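Local coordinates for uncharacterized protein (Deinococcus radiodurans, PDB 3GG7) that is of unknown function but binds manganese and, as a TatD-type member of the metallo-dependent hydrolases, probably hydrolyses ester bonds, at residues A[191-196]-A[214-219]; A[145-150]-A[165-170]; A[28-33]-A[207-212]; A[7-12]-A[197-202]. One frame throughout, in Å; residues are numbered along the deposited sequence.

Contact 1. Residues A[191-196]-A[214-219]; sequences VLTETD and SVVEGL. With MN (manganese (II) ion), chain B.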
loop_
_atom_site.group_PDB
_atom_site.type_symbol
_atom_site.label_atom_id
_atom_site.label_comp_id
_atom_site.label_asym_id
_atom_site.label_seq_id
_atom_site.Cartn_x
_atom_site.Cartn_y
_atom_site.Cartn_z
ATOM N N VAL A 191 -8.576 -3.266 8.423
ATOM C CA VAL A 191 -7.209 -3.761 8.513
ATOM C C VAL A 191 -6.916 -4.791 7.418
ATOM O O VAL A 191 -7.650 -5.759 7.235
ATOM C CB VAL A 191 -6.905 -4.310 9.909
ATOM C CG1 VAL A 191 -5.499 -4.899 9.998
ATOM C CG2 VAL A 191 -7.030 -3.163 10.903
ATOM N N LEU A 192 -5.848 -4.521 6.665
ATOM C CA LEU A 192 -5.322 -5.433 5.648
ATOM C C LEU A 192 -3.907 -5.775 6.063
ATOM O O LEU A 192 -3.284 -5.071 6.862
ATOM C CB LEU A 192 -5.310 -4.727 4.271
ATOM C CG LEU A 192 -6.652 -4.161 3.824
ATOM C CD1 LEU A 192 -6.478 -3.321 2.586
ATOM C CD2 LEU A 192 -7.702 -5.275 3.622
ATOM N N THR A 193 -3.373 -6.844 5.485
ATOM C CA THR A 193 -2.017 -7.297 5.758
ATOM C C THR A 193 -1.121 -6.998 4.544
ATOM O O THR A 193 -1.591 -7.043 3.431
ATOM C CB THR A 193 -2.002 -8.806 6.076
ATOM O OG1 THR A 193 -2.777 -9.522 5.115
ATOM C CG2 THR A 193 -2.592 -9.091 7.477
ATOM N N GLU A 194 0.160 -6.737 4.784
ATOM C CA GLU A 194 1.152 -6.478 3.712
ATOM C C GLU A 194 2.526 -6.966 4.139
ATOM O O GLU A 194 2.726 -7.267 5.321
ATOM C CB GLU A 194 1.244 -4.973 3.408
ATOM C CG GLU A 194 1.840 -4.120 4.553
ATOM C CD GLU A 194 2.207 -2.686 4.123
ATOM O OE1 GLU A 194 1.349 -1.992 3.546
ATOM O OE2 GLU A 194 3.372 -2.287 4.335
ATOM N N THR A 195 3.485 -7.023 3.215
ATOM C CA THR A 195 4.899 -7.149 3.552
ATOM C C THR A 195 5.763 -5.937 3.187
ATOM O O THR A 195 6.754 -5.670 3.837
ATOM C CB THR A 195 5.585 -8.355 2.908
ATOM O OG1 THR A 195 5.604 -8.209 1.472
ATOM C CG2 THR A 195 4.916 -9.670 3.320
ATOM N N ASP A 196 5.440 -5.249 2.090
ATOM C CA ASP A 196 6.341 -4.268 1.516
ATOM C C ASP A 196 7.700 -4.873 1.115
ATOM O O ASP A 196 8.730 -4.170 1.123
ATOM C CB ASP A 196 6.556 -3.058 2.435
ATOM C CG ASP A 196 7.014 -1.816 1.673
ATOM O OD1 ASP A 196 6.711 -1.703 0.461
ATOM O OD2 ASP A 196 7.667 -0.941 2.293
ATOM N N SER A 214 3.337 -14.361 8.916
ATOM C CA SER A 214 3.762 -13.829 10.223
ATOM C C SER A 214 2.971 -12.612 10.686
ATOM O O SER A 214 2.804 -12.398 11.885
ATOM C CB SER A 214 5.259 -13.556 10.273
ATOM O OG SER A 214 5.649 -12.489 9.444
ATOM N N VAL A 215 2.465 -11.813 9.753
ATOM C CA VAL A 215 1.611 -10.705 10.122
ATOM C C VAL A 215 0.284 -11.243 10.642
ATOM O O VAL A 215 -0.255 -10.712 11.617
ATOM C CB VAL A 215 1.346 -9.740 8.923
ATOM C CG1 VAL A 215 0.543 -8.533 9.390
ATOM C CG2 VAL A 215 2.668 -9.291 8.294
ATOM N N VAL A 216 -0.253 -12.274 9.996
ATOM C CA VAL A 216 -1.524 -12.867 10.419
ATOM C C VAL A 216 -1.377 -13.456 11.830
ATOM O O VAL A 216 -2.247 -13.262 12.711
ATOM C CB VAL A 216 -1.985 -13.955 9.429
ATOM C CG1 VAL A 216 -3.061 -14.852 10.061
ATOM C CG2 VAL A 216 -2.495 -13.297 8.143
ATOM N N GLU A 217 -0.261 -14.149 12.035
ATOM C CA GLU A 217 0.076 -14.685 13.357
ATOM C C GLU A 217 0.204 -13.549 14.368
ATOM O O GLU A 217 -0.332 -13.645 15.481
ATOM C CB GLU A 217 1.352 -15.525 13.292
ATOM C CG GLU A 217 1.132 -16.836 12.526
ATOM C CD GLU A 217 2.411 -17.600 12.216
ATOM O OE1 GLU A 217 3.515 -17.029 12.372
ATOM O OE2 GLU A 217 2.306 -18.782 11.798
ATOM N N GLY A 218 0.874 -12.463 13.983
ATOM C CA GLY A 218 0.987 -11.276 14.849
ATOM C C GLY A 218 -0.359 -10.671 15.233
ATOM O O GLY A 218 -0.589 -10.302 16.399
ATOM N N LEU A 219 -1.252 -10.544 14.256
ATOM C CA LEU A 219 -2.595 -10.035 14.503
ATOM C C LEU A 219 -3.423 -10.987 15.373
ATOM O O LEU A 219 -4.262 -10.539 16.159
ATOM C CB LEU A 219 -3.335 -9.791 13.184
ATOM C CG LEU A 219 -2.959 -8.530 12.403
ATOM C CD1 LEU A 219 -3.692 -8.522 11.026
ATOM C CD2 LEU A 219 -3.275 -7.266 13.208
HETATM MN MN MN B . 6.250 0.099 -0.769
HETATM O O HOH W 1 7.227 1.112 0.704
#
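Thr193 on the last strand of the TatD-type barrel, 191-193, meets Val215 and Leu219 on helix 212-223, which packs against the outside of that strand. Strand and helix segments run roughly antiparallel, their directions 143° apart, with their axes 9.5 Å apart at closest approach. The methyl of Thr193 carries most of the contact: CG2 lies 3.7 Å from Val215 CG1 and 3.8 Å from Leu219 CD1, one helical turn further on. Thr193 and Val215 lie alongside one another, their side chains running opposite ways, whereas Val191 and Leu219 meet tip to tip, Val191 CG1 standing 4.2 Å from Leu219 CD1. Thr193 CG2 is anti to the carbonyl carbon, while chi1 of 47° sets OG1 between the backbone N and the carbonyl carbon; this hydroxyl is hydrogen-bonded to Ile4 O, on the strand that begins the barrel. The same threonine therefore offers a methyl to the helix and a polar atom to the neighbouring strand. In the TIM-barrel fold the active site lies at the C-terminal ends of the strands, and here the chain beyond 191-193 supplies a metal ligand. Val215 CG2 packs 3.6 Å from the backbone O of Glu194; the side chain of that residue starts away from the helix. Two residues on, Asp196 OD1 binds manganese at 2.2 Å, and Asp196 OD2 accepts a hydrogen bond of 2.6 Å from the metal-bound water.

Contact 2. Residues A[145-150]-A[165-170]; sequences PILHWY and CWFSVG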
loop_
_atom_site.group_PDB
_atom_site.type_symbol
_atom_site.label_atom_id
_atom_site.label_comp_id
_atom_site.label_asym_id
_atom_site.label_seq_id
_atom_site.Cartn_x
_atom_site.Cartn_y
_atom_site.Cartn_z
ATOM N N PRO A 145 -8.600 5.523 0.632
ATOM C CA PRO A 145 -7.177 5.575 0.944
ATOM C C PRO A 145 -6.754 4.511 1.917
ATOM O O PRO A 145 -7.320 4.388 3.013
ATOM C CB PRO A 145 -7.000 6.961 1.575
ATOM C CG PRO A 145 -8.340 7.324 2.149
ATOM C CD PRO A 145 -9.380 6.505 1.415
ATOM N N ILE A 146 -5.751 3.727 1.546
ATOM C CA ILE A 146 -5.141 2.798 2.468
ATOM C C ILE A 146 -3.796 3.349 2.880
ATOM O O ILE A 146 -2.923 3.580 2.029
ATOM C CB ILE A 146 -4.876 1.425 1.806
ATOM C CG1 ILE A 146 -6.142 0.876 1.154
ATOM C CG2 ILE A 146 -4.340 0.457 2.849
ATOM C CD1 ILE A 146 -5.854 -0.308 0.171
ATOM N N LEU A 147 -3.595 3.536 4.173
ATOM C CA LEU A 147 -2.314 3.970 4.646
ATOM C C LEU A 147 -1.462 2.750 4.866
ATOM O O LEU A 147 -1.700 1.928 5.751
ATOM C CB LEU A 147 -2.463 4.817 5.925
ATOM C CG LEU A 147 -3.314 6.053 5.697
ATOM C CD1 LEU A 147 -3.335 6.850 7.003
ATOM C CD2 LEU A 147 -2.790 6.912 4.583
ATOM N N HIS A 148 -0.440 2.619 4.024
ATOM C CA HIS A 148 0.462 1.474 4.074
ATOM C C HIS A 148 1.582 1.740 5.099
ATOM O O HIS A 148 2.138 2.836 5.156
ATOM C CB HIS A 148 0.984 1.188 2.657
ATOM C CG HIS A 148 2.473 1.203 2.528
ATOM N ND1 HIS A 148 3.269 0.167 2.965
ATOM C CD2 HIS A 148 3.309 2.114 1.973
ATOM C CE1 HIS A 148 4.536 0.457 2.709
ATOM N NE2 HIS A 148 4.583 1.635 2.116
ATOM N N TRP A 149 1.834 0.744 5.945
ATOM C CA TRP A 149 2.861 0.805 6.993
ATOM C C TRP A 149 2.819 2.136 7.755
ATOM O O TRP A 149 3.815 2.868 7.828
ATOM C CB TRP A 149 4.247 0.568 6.378
ATOM C CG TRP A 149 5.363 0.251 7.361
ATOM C CD1 TRP A 149 5.369 0.428 8.731
ATOM C CD2 TRP A 149 6.653 -0.284 7.027
ATOM N NE1 TRP A 149 6.582 0.046 9.246
ATOM C CE2 TRP A 149 7.388 -0.392 8.229
ATOM C CE3 TRP A 149 7.263 -0.668 5.816
ATOM C CZ2 TRP A 149 8.694 -0.880 8.264
ATOM C CZ3 TRP A 149 8.565 -1.144 5.852
ATOM C CH2 TRP A 149 9.265 -1.251 7.072
ATOM N N TYR A 150 1.657 2.442 8.303
ATOM C CA TYR A 150 1.475 3.660 9.076
ATOM C C TYR A 150 2.395 3.672 10.309
ATOM O O TYR A 150 2.444 2.707 11.066
ATOM C CB TYR A 150 0.006 3.818 9.471
ATOM C CG TYR A 150 -0.233 5.069 10.255
ATOM C CD1 TYR A 150 -0.442 6.275 9.618
ATOM C CD2 TYR A 150 -0.146 5.053 11.666
ATOM C CE1 TYR A 150 -0.602 7.470 10.363
ATOM C CE2 TYR A 150 -0.304 6.213 12.394
ATOM C CZ TYR A 150 -0.525 7.408 11.747
ATOM O OH TYR A 150 -0.672 8.564 12.478
ATOM N N CYS A 165 -9.876 6.350 6.304
ATOM C CA CYS A 165 -8.707 5.577 5.867
ATOM C C CYS A 165 -8.818 4.140 6.305
ATOM O O CYS A 165 -9.412 3.820 7.359
ATOM C CB CYS A 165 -7.405 6.142 6.422
ATOM S SG CYS A 165 -6.936 7.746 5.757
ATOM N N TRP A 166 -8.248 3.269 5.465
ATOM C CA TRP A 166 -7.935 1.888 5.800
ATOM C C TRP A 166 -6.438 1.773 6.074
ATOM O O TRP A 166 -5.717 2.749 5.887
ATOM C CB TRP A 166 -8.320 0.946 4.658
ATOM C CG TRP A 166 -9.795 0.857 4.351
ATOM C CD1 TRP A 166 -10.671 1.879 4.157
ATOM C CD2 TRP A 166 -10.520 -0.338 4.155
ATOM N NE1 TRP A 166 -11.923 1.386 3.871
ATOM C CE2 TRP A 166 -11.850 0.021 3.853
ATOM C CE3 TRP A 166 -10.173 -1.692 4.216
ATOM C CZ2 TRP A 166 -12.841 -0.924 3.618
ATOM C CZ3 TRP A 166 -11.162 -2.630 3.960
ATOM C CH2 TRP A 166 -12.482 -2.235 3.695
ATOM N N PHE A 167 -5.968 0.601 6.502
ATOM C CA PHE A 167 -4.593 0.396 6.900
ATOM C C PHE A 167 -4.101 -0.945 6.451
ATOM O O PHE A 167 -4.788 -1.935 6.659
ATOM C CB PHE A 167 -4.468 0.509 8.442
ATOM C CG PHE A 167 -5.081 1.758 8.969
ATOM C CD1 PHE A 167 -4.327 2.931 9.056
ATOM C CD2 PHE A 167 -6.431 1.802 9.277
ATOM C CE1 PHE A 167 -4.903 4.108 9.473
ATOM C CE2 PHE A 167 -7.027 2.984 9.682
ATOM C CZ PHE A 167 -6.251 4.139 9.798
ATOM N N SER A 168 -2.908 -0.993 5.855
ATOM C CA SER A 168 -2.261 -2.254 5.614
ATOM C C SER A 168 -1.040 -2.329 6.510
ATOM O O SER A 168 -0.217 -1.429 6.554
ATOM C CB SER A 168 -1.943 -2.479 4.110
ATOM O OG SER A 168 -1.129 -1.447 3.564
ATOM N N VAL A 169 -0.969 -3.411 7.270
ATOM C CA VAL A 169 -0.005 -3.531 8.341
ATOM C C VAL A 169 0.917 -4.689 8.032
ATOM O O VAL A 169 0.488 -5.708 7.461
ATOM C CB VAL A 169 -0.699 -3.685 9.738
ATOM C CG1 VAL A 169 -1.678 -2.546 9.984
ATOM C CG2 VAL A 169 -1.399 -5.017 9.868
ATOM N N GLY A 170 2.184 -4.522 8.389
ATOM C CA GLY A 170 3.232 -5.455 8.053
ATOM C C GLY A 170 3.935 -6.078 9.234
ATOM O O GLY A 170 3.549 -5.863 10.391
HETATM O O HOH W 2 -0.741 0.819 8.175
#
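Strands 145-148 and 166-169 lie side by side in parallel, linked by four backbone hydrogen bonds: Trp166 N to Pro145 O, Leu147 N to Trp166 O, Ser168 N to Leu147 O and Trp149 N to Ser168 O. Together with helix 154-162 they form a beta-alpha-beta unit of the barrel. The Ser168 N to Leu147 O bond is the longest of the four at 3.2 Å, and its donor stands 43° out of the carbonyl plane. Leu147 and Phe167 point the same way, side by side, toward the covering helix, where Phe167 touches Leu157 and Ile161. Leu147 CD1 lies 4.0 Å from Phe167 CE1 and 3.9 Å from Cys165 SG; that sulfur is also 3.9 Å from Pro145 CG. Tyr150 CB comes to the edge of the Phe167 ring. Ile146, His148, Trp166 and Ser168 start from the other face, though the end of Trp166 leads away. Ile146 CG2, anti to its backbone N, packs 3.6 Å from Ser168 N, while Ser168 OG sits 3.5 Å from His148 CB. Glu194 OE1 is hydrogen-bonded to Ser168 OG and OE2 to His148 ND1, consistent with Glu194 setting the rotation of the His148 ring, a predicted ligand of a second metal not bound here. Where the strands end, a water donates to Leu147 O and Ser168 O and accepts from Tyr150 N at 2.9 Å.

Contact 3. Residues A[28-33]-A[207-212]; sequences LTVLSV and ALPWDV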
loop_
_atom_site.group_PDB
_atom_site.type_symbol
_atom_site.label_atom_id
_atom_site.label_comp_id
_atom_site.label_asym_id
_atom_site.label_seq_id
_atom_site.Cartn_x
_atom_site.Cartn_y
_atom_site.Cartn_z
ATOM N N LEU A 28 -1.974 -16.834 -3.230
ATOM C CA LEU A 28 -1.723 -15.695 -2.351
ATOM C C LEU A 28 -1.966 -14.428 -3.176
ATOM O O LEU A 28 -1.289 -14.197 -4.176
ATOM C CB LEU A 28 -0.281 -15.759 -1.822
ATOM C CG LEU A 28 0.049 -14.907 -0.604
ATOM C CD1 LEU A 28 1.323 -15.440 0.101
ATOM C CD2 LEU A 28 0.207 -13.454 -0.964
ATOM N N THR A 29 -2.979 -13.655 -2.790
ATOM C CA THR A 29 -3.314 -12.415 -3.459
ATOM C C THR A 29 -2.350 -11.304 -3.096
ATOM O O THR A 29 -2.095 -11.039 -1.920
ATOM C CB THR A 29 -4.729 -11.981 -3.118
ATOM O OG1 THR A 29 -5.626 -13.052 -3.416
ATOM C CG2 THR A 29 -5.127 -10.711 -3.871
ATOM N N VAL A 30 -1.796 -10.654 -4.113
ATOM C CA VAL A 30 -0.853 -9.576 -3.901
ATOM C C VAL A 30 -1.255 -8.309 -4.639
ATOM O O VAL A 30 -1.751 -8.359 -5.771
ATOM C CB VAL A 30 0.597 -9.958 -4.286
ATOM C CG1 VAL A 30 1.084 -11.157 -3.464
ATOM C CG2 VAL A 30 0.710 -10.263 -5.792
ATOM N N LEU A 31 -1.081 -7.174 -3.973
ATOM C CA LEU A 31 -1.159 -5.879 -4.637
ATOM C C LEU A 31 0.252 -5.514 -5.031
ATOM O O LEU A 31 1.064 -5.074 -4.236
ATOM C CB LEU A 31 -1.787 -4.794 -3.748
ATOM C CG LEU A 31 -2.044 -3.493 -4.491
ATOM C CD1 LEU A 31 -3.288 -3.664 -5.375
ATOM C CD2 LEU A 31 -2.197 -2.310 -3.492
ATOM N N SER A 32 0.498 -5.671 -6.325
ATOM C CA SER A 32 1.794 -5.449 -6.951
ATOM C C SER A 32 1.892 -3.960 -7.296
ATOM O O SER A 32 1.280 -3.510 -8.278
ATOM C CB SER A 32 1.864 -6.331 -8.208
ATOM O OG SER A 32 3.070 -6.138 -8.945
ATOM N N VAL A 33 2.591 -3.193 -6.466
ATOM C CA VAL A 33 2.657 -1.746 -6.614
ATOM C C VAL A 33 3.826 -1.322 -7.488
ATOM O O VAL A 33 4.835 -2.061 -7.618
ATOM C CB VAL A 33 2.691 -1.022 -5.240
ATOM C CG1 VAL A 33 1.367 -1.294 -4.463
ATOM C CG2 VAL A 33 3.900 -1.483 -4.381
ATOM N N ALA A 207 12.017 -9.401 2.630
ATOM C CA ALA A 207 10.732 -10.087 2.764
ATOM C C ALA A 207 10.173 -10.568 1.435
ATOM O O ALA A 207 10.377 -9.921 0.387
ATOM C CB ALA A 207 9.722 -9.194 3.425
ATOM N N LEU A 208 9.524 -11.729 1.494
ATOM C CA LEU A 208 8.729 -12.281 0.395
ATOM C C LEU A 208 7.263 -12.217 0.762
ATOM O O LEU A 208 6.912 -12.168 1.950
ATOM C CB LEU A 208 9.127 -13.741 0.133
ATOM C CG LEU A 208 10.515 -13.896 -0.465
ATOM C CD1 LEU A 208 10.952 -15.352 -0.241
ATOM C CD2 LEU A 208 10.488 -13.495 -1.952
ATOM N N PRO A 209 6.363 -12.225 -0.240
ATOM C CA PRO A 209 4.931 -12.073 0.054
ATOM C C PRO A 209 4.373 -13.061 1.072
ATOM O O PRO A 209 3.508 -12.696 1.887
ATOM C CB PRO A 209 4.264 -12.237 -1.315
ATOM C CG PRO A 209 5.306 -11.822 -2.280
ATOM C CD PRO A 209 6.634 -12.216 -1.684
ATOM N N TRP A 210 4.865 -14.286 1.060
ATOM C CA TRP A 210 4.318 -15.287 1.940
ATOM C C TRP A 210 4.806 -15.125 3.392
ATOM O O TRP A 210 4.309 -15.806 4.292
ATOM C CB TRP A 210 4.522 -16.712 1.384
ATOM C CG TRP A 210 5.847 -17.010 0.774
ATOM C CD1 TRP A 210 6.896 -17.652 1.367
ATOM C CD2 TRP A 210 6.263 -16.718 -0.560
ATOM N NE1 TRP A 210 7.928 -17.773 0.491
ATOM C CE2 TRP A 210 7.574 -17.210 -0.707
ATOM C CE3 TRP A 210 5.656 -16.088 -1.655
ATOM C CZ2 TRP A 210 8.295 -17.074 -1.898
ATOM C CZ3 TRP A 210 6.365 -15.958 -2.831
ATOM C CH2 TRP A 210 7.674 -16.437 -2.948
ATOM N N ASP A 211 5.700 -14.162 3.646
ATOM C CA ASP A 211 6.046 -13.793 5.017
ATOM C C ASP A 211 4.872 -13.086 5.692
ATOM O O ASP A 211 4.914 -12.789 6.902
ATOM C CB ASP A 211 7.257 -12.842 5.057
ATOM C CG ASP A 211 8.567 -13.502 4.704
ATOM O OD1 ASP A 211 8.762 -14.701 5.010
ATOM O OD2 ASP A 211 9.437 -12.819 4.127
ATOM N N VAL A 212 3.841 -12.777 4.918
ATOM C CA VAL A 212 2.598 -12.209 5.459
ATOM C C VAL A 212 1.917 -13.172 6.437
ATOM O O VAL A 212 1.148 -12.718 7.275
ATOM C CB VAL A 212 1.627 -11.704 4.320
ATOM C CG1 VAL A 212 0.822 -12.823 3.706
ATOM C CG2 VAL A 212 0.707 -10.593 4.825
#
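Leu28 reaches from just before strand 29-32 into the turn that precedes helix 212-223, and its CD1 makes the closest approach of the contact, 3.5 Å from Trp210 CA. The same methyl lies 3.7 Å from Trp210 CB, the two side chains crossing at about a right angle; this is the tight part. Leu28 CG is anti to the backbone N (chi1 -163°), and the two methyls beyond it reach the turn. Packing is looser at CD2, which stays 4.3 Å from Pro209 CB, and at Val212, whose CG1 is 4.5 Å from Leu28 CD1. Further along the strand Val30 CG1 makes a single ordinary contact with Pro209 CB at 4.0 Å. No hydrogen bond joins the two segments. On the partly exposed side, Leu208 CB lies 3.9 Å above the centre of the Trp210 ring, so the indole folds back over its own turn, and Arg26 makes a cation-pi contact with it. The turn is held from within: Asp211 OD2 accepts a hydrogen bond of 2.9 Å from Leu208 N, which meets it from above the carboxylate plane, and Asp211 N returns one to Leu208 O. The contact thus joins the second strand of the TIM-barrel fold to the 3-10 turn 209-211. Helix 16-25 borders both halves, with Cys23 touching Val30 and Pro209 and Ala22 touching Trp210, while Asp5 of strand 4-8 also packs on Pro209.

Contact 4. Residues A[7-12]-A[197-202]; sequences HVHLDL and GPFLEL. With MN (manganese (II) ion), chain B.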
loop_
_atom_site.group_PDB
_atom_site.type_symbol
_atom_site.label_atom_id
_atom_site.label_comp_id
_atom_site.label_asym_id
_atom_site.label_seq_id
_atom_site.Cartn_x
_atom_site.Cartn_y
_atom_site.Cartn_z
ATOM N N HIS A 7 0.471 -4.895 -0.325
ATOM C CA HIS A 7 1.428 -3.898 -0.771
ATOM C C HIS A 7 2.784 -4.556 -0.868
ATOM O O HIS A 7 3.469 -4.739 0.148
ATOM C CB HIS A 7 1.478 -2.724 0.205
ATOM C CG HIS A 7 2.454 -1.653 -0.168
ATOM N ND1 HIS A 7 2.058 -0.440 -0.674
ATOM C CD2 HIS A 7 3.818 -1.616 -0.122
ATOM C CE1 HIS A 7 3.127 0.305 -0.912
ATOM N NE2 HIS A 7 4.201 -0.372 -0.567
ATOM N N VAL A 8 3.184 -4.890 -2.096
ATOM C CA VAL A 8 4.466 -5.519 -2.344
ATOM C C VAL A 8 5.030 -5.114 -3.709
ATOM O O VAL A 8 4.283 -4.930 -4.665
ATOM C CB VAL A 8 4.375 -7.044 -2.160
ATOM C CG1 VAL A 8 3.369 -7.699 -3.163
ATOM C CG2 VAL A 8 5.743 -7.708 -2.262
ATOM N N HIS A 9 6.350 -4.951 -3.772
ATOM C CA HIS A 9 7.026 -4.521 -4.986
ATOM C C HIS A 9 7.544 -5.728 -5.735
ATOM O O HIS A 9 8.753 -5.993 -5.727
ATOM C CB HIS A 9 8.155 -3.544 -4.658
ATOM C CG HIS A 9 7.688 -2.315 -3.939
ATOM N ND1 HIS A 9 7.470 -1.117 -4.585
ATOM C CD2 HIS A 9 7.406 -2.092 -2.633
ATOM C CE1 HIS A 9 7.055 -0.217 -3.712
ATOM N NE2 HIS A 9 7.023 -0.774 -2.516
ATOM N N LEU A 10 6.652 -6.459 -6.395
ATOM C CA LEU A 10 7.100 -7.631 -7.176
ATOM C C LEU A 10 8.173 -7.262 -8.178
ATOM O O LEU A 10 9.108 -8.044 -8.386
ATOM C CB LEU A 10 5.960 -8.280 -7.942
ATOM C CG LEU A 10 4.813 -8.850 -7.178
ATOM C CD1 LEU A 10 3.929 -9.545 -8.221
ATOM C CD2 LEU A 10 5.289 -9.853 -6.117
ATOM N N ASP A 11 8.094 -6.058 -8.740
ATOM C CA ASP A 11 8.990 -5.651 -9.823
ATOM C C ASP A 11 10.393 -5.241 -9.336
ATOM O O ASP A 11 11.257 -4.900 -10.152
ATOM C CB ASP A 11 8.328 -4.595 -10.732
ATOM C CG ASP A 11 8.075 -3.273 -10.039
ATOM O OD1 ASP A 11 8.550 -3.068 -8.890
ATOM O OD2 ASP A 11 7.367 -2.436 -10.680
ATOM N N LEU A 12 10.636 -5.289 -8.028
ATOM C CA LEU A 12 11.925 -4.919 -7.473
ATOM C C LEU A 12 12.723 -6.135 -6.991
ATOM O O LEU A 12 13.833 -5.962 -6.490
ATOM C CB LEU A 12 11.750 -3.910 -6.340
ATOM C CG LEU A 12 11.171 -2.548 -6.727
ATOM C CD1 LEU A 12 11.106 -1.600 -5.517
ATOM C CD2 LEU A 12 11.964 -1.905 -7.894
ATOM N N GLY A 197 7.722 -6.155 0.754
ATOM C CA GLY A 197 8.931 -6.735 0.186
ATOM C C GLY A 197 9.239 -6.054 -1.132
ATOM O O GLY A 197 8.333 -5.553 -1.804
ATOM N N PRO A 198 10.516 -5.997 -1.531
ATOM C CA PRO A 198 11.715 -6.443 -0.788
ATOM C C PRO A 198 12.314 -5.341 0.107
ATOM O O PRO A 198 13.409 -5.525 0.661
ATOM C CB PRO A 198 12.682 -6.801 -1.924
ATOM C CG PRO A 198 12.380 -5.809 -2.975
ATOM C CD PRO A 198 10.877 -5.505 -2.876
ATOM N N PHE A 199 11.631 -4.205 0.236
ATOM C CA PHE A 199 12.105 -3.093 1.069
ATOM C C PHE A 199 12.218 -3.471 2.534
ATOM O O PHE A 199 13.233 -3.184 3.200
ATOM C CB PHE A 199 11.160 -1.904 0.960
ATOM C CG PHE A 199 11.325 -1.104 -0.286
ATOM C CD1 PHE A 199 12.549 -0.530 -0.593
ATOM C CD2 PHE A 199 10.250 -0.853 -1.118
ATOM C CE1 PHE A 199 12.703 0.239 -1.740
ATOM C CE2 PHE A 199 10.401 -0.081 -2.270
ATOM C CZ PHE A 199 11.617 0.464 -2.578
ATOM N N LEU A 200 11.168 -4.099 3.053
ATOM C CA LEU A 200 11.175 -4.613 4.403
ATOM C C LEU A 200 12.137 -5.786 4.473
ATOM O O LEU A 200 12.070 -6.712 3.666
ATOM C CB LEU A 200 9.779 -5.086 4.831
ATOM C CG LEU A 200 9.838 -5.837 6.184
ATOM C CD1 LEU A 200 10.068 -4.846 7.325
ATOM C CD2 LEU A 200 8.631 -6.711 6.445
ATOM N N GLU A 201 13.038 -5.735 5.439
ATOM C CA GLU A 201 13.873 -6.880 5.744
ATOM C C GLU A 201 13.400 -7.567 7.014
ATOM O O GLU A 201 13.061 -6.917 7.997
ATOM C CB GLU A 201 15.327 -6.456 5.859
ATOM C CG GLU A 201 15.903 -6.124 4.522
ATOM C CD GLU A 201 17.328 -5.663 4.603
ATOM O OE1 GLU A 201 17.933 -5.727 5.698
ATOM O OE2 GLU A 201 17.838 -5.234 3.559
ATOM N N LEU A 202 13.349 -8.895 6.967
ATOM C CA LEU A 202 13.116 -9.721 8.144
ATOM C C LEU A 202 14.379 -10.531 8.358
ATOM O O LEU A 202 14.863 -11.198 7.438
ATOM C CB LEU A 202 11.940 -10.668 7.915
ATOM C CG LEU A 202 10.598 -9.995 7.691
ATOM C CD1 LEU A 202 9.579 -11.003 7.160
ATOM C CD2 LEU A 202 10.137 -9.335 8.984
HETATM MN MN MN B . 6.250 0.099 -0.769
HETATM O O HOH W 1 7.227 1.112 0.704
#
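Beside the manganese ion, the ligand His9, from the His-X-His motif at the end of the first barrel strand, is met by Phe199, from the loop after Asp196. An edge of the Phe199 ring is turned to the imidazole face in a T-shaped stack, with centroids 4.7 Å apart and planes at 85°. Phe199 CE2 sits 3.4 Å above the plane of the His9 ring, over its centre. The backbones are also tied by a nearly straight hydrogen bond, His9 N to Gly197 O at 2.9 Å, the donor lying nearly along the C=O axis. Gly197 O also approaches the His9 ring at its edge, and Val8 CG2 packs 3.4 Å from this oxygen. His7 and His9 each bind the metal through NE2 at 2.1 Å, a paired-histidine arrangement characteristic of TatD-type enzymes and other metallo-dependent hydrolases; Glu86, Asp196 and a water complete the shell. His9 is therefore held on three counts: its NE2 by the metal, one face by the phenyl edge and its main chain by Gly197. The peptide bond before Pro198 is cis, and the proline ring packs against His9 and Leu12, with CD 3.8 Å from His9 CB. On the more exposed side, Leu12 CG lies anti to the carbonyl carbon (chi1 -64°), and CD1 at the end of the branch meets Phe199 CZ at 3.6 Å.

In the fold
Contacts 1 and 4 meet at the manganese ion: Asp196 comes from one, His7 and His9 from the other, and Asp196 N is hydrogen-bonded to His7 O at 2.8 Å, tying the loop after the last barrel strand to the end of the first. Contact 2 approaches the same centre from the neighbouring strands. Its His148 NE2 lies 3.4 Å from His7 NE2, and its Phe167 O is 2.8 Å from Leu192 N of contact 1, within one sheet. Contact 3 is further out, the side chain of Pro209 about 12 Å from the metal, yet it joins contact 4 through Leu31 O to Val8 N (3.0 Å) and packs Val212 CG2 against Thr193 CB of contact 1.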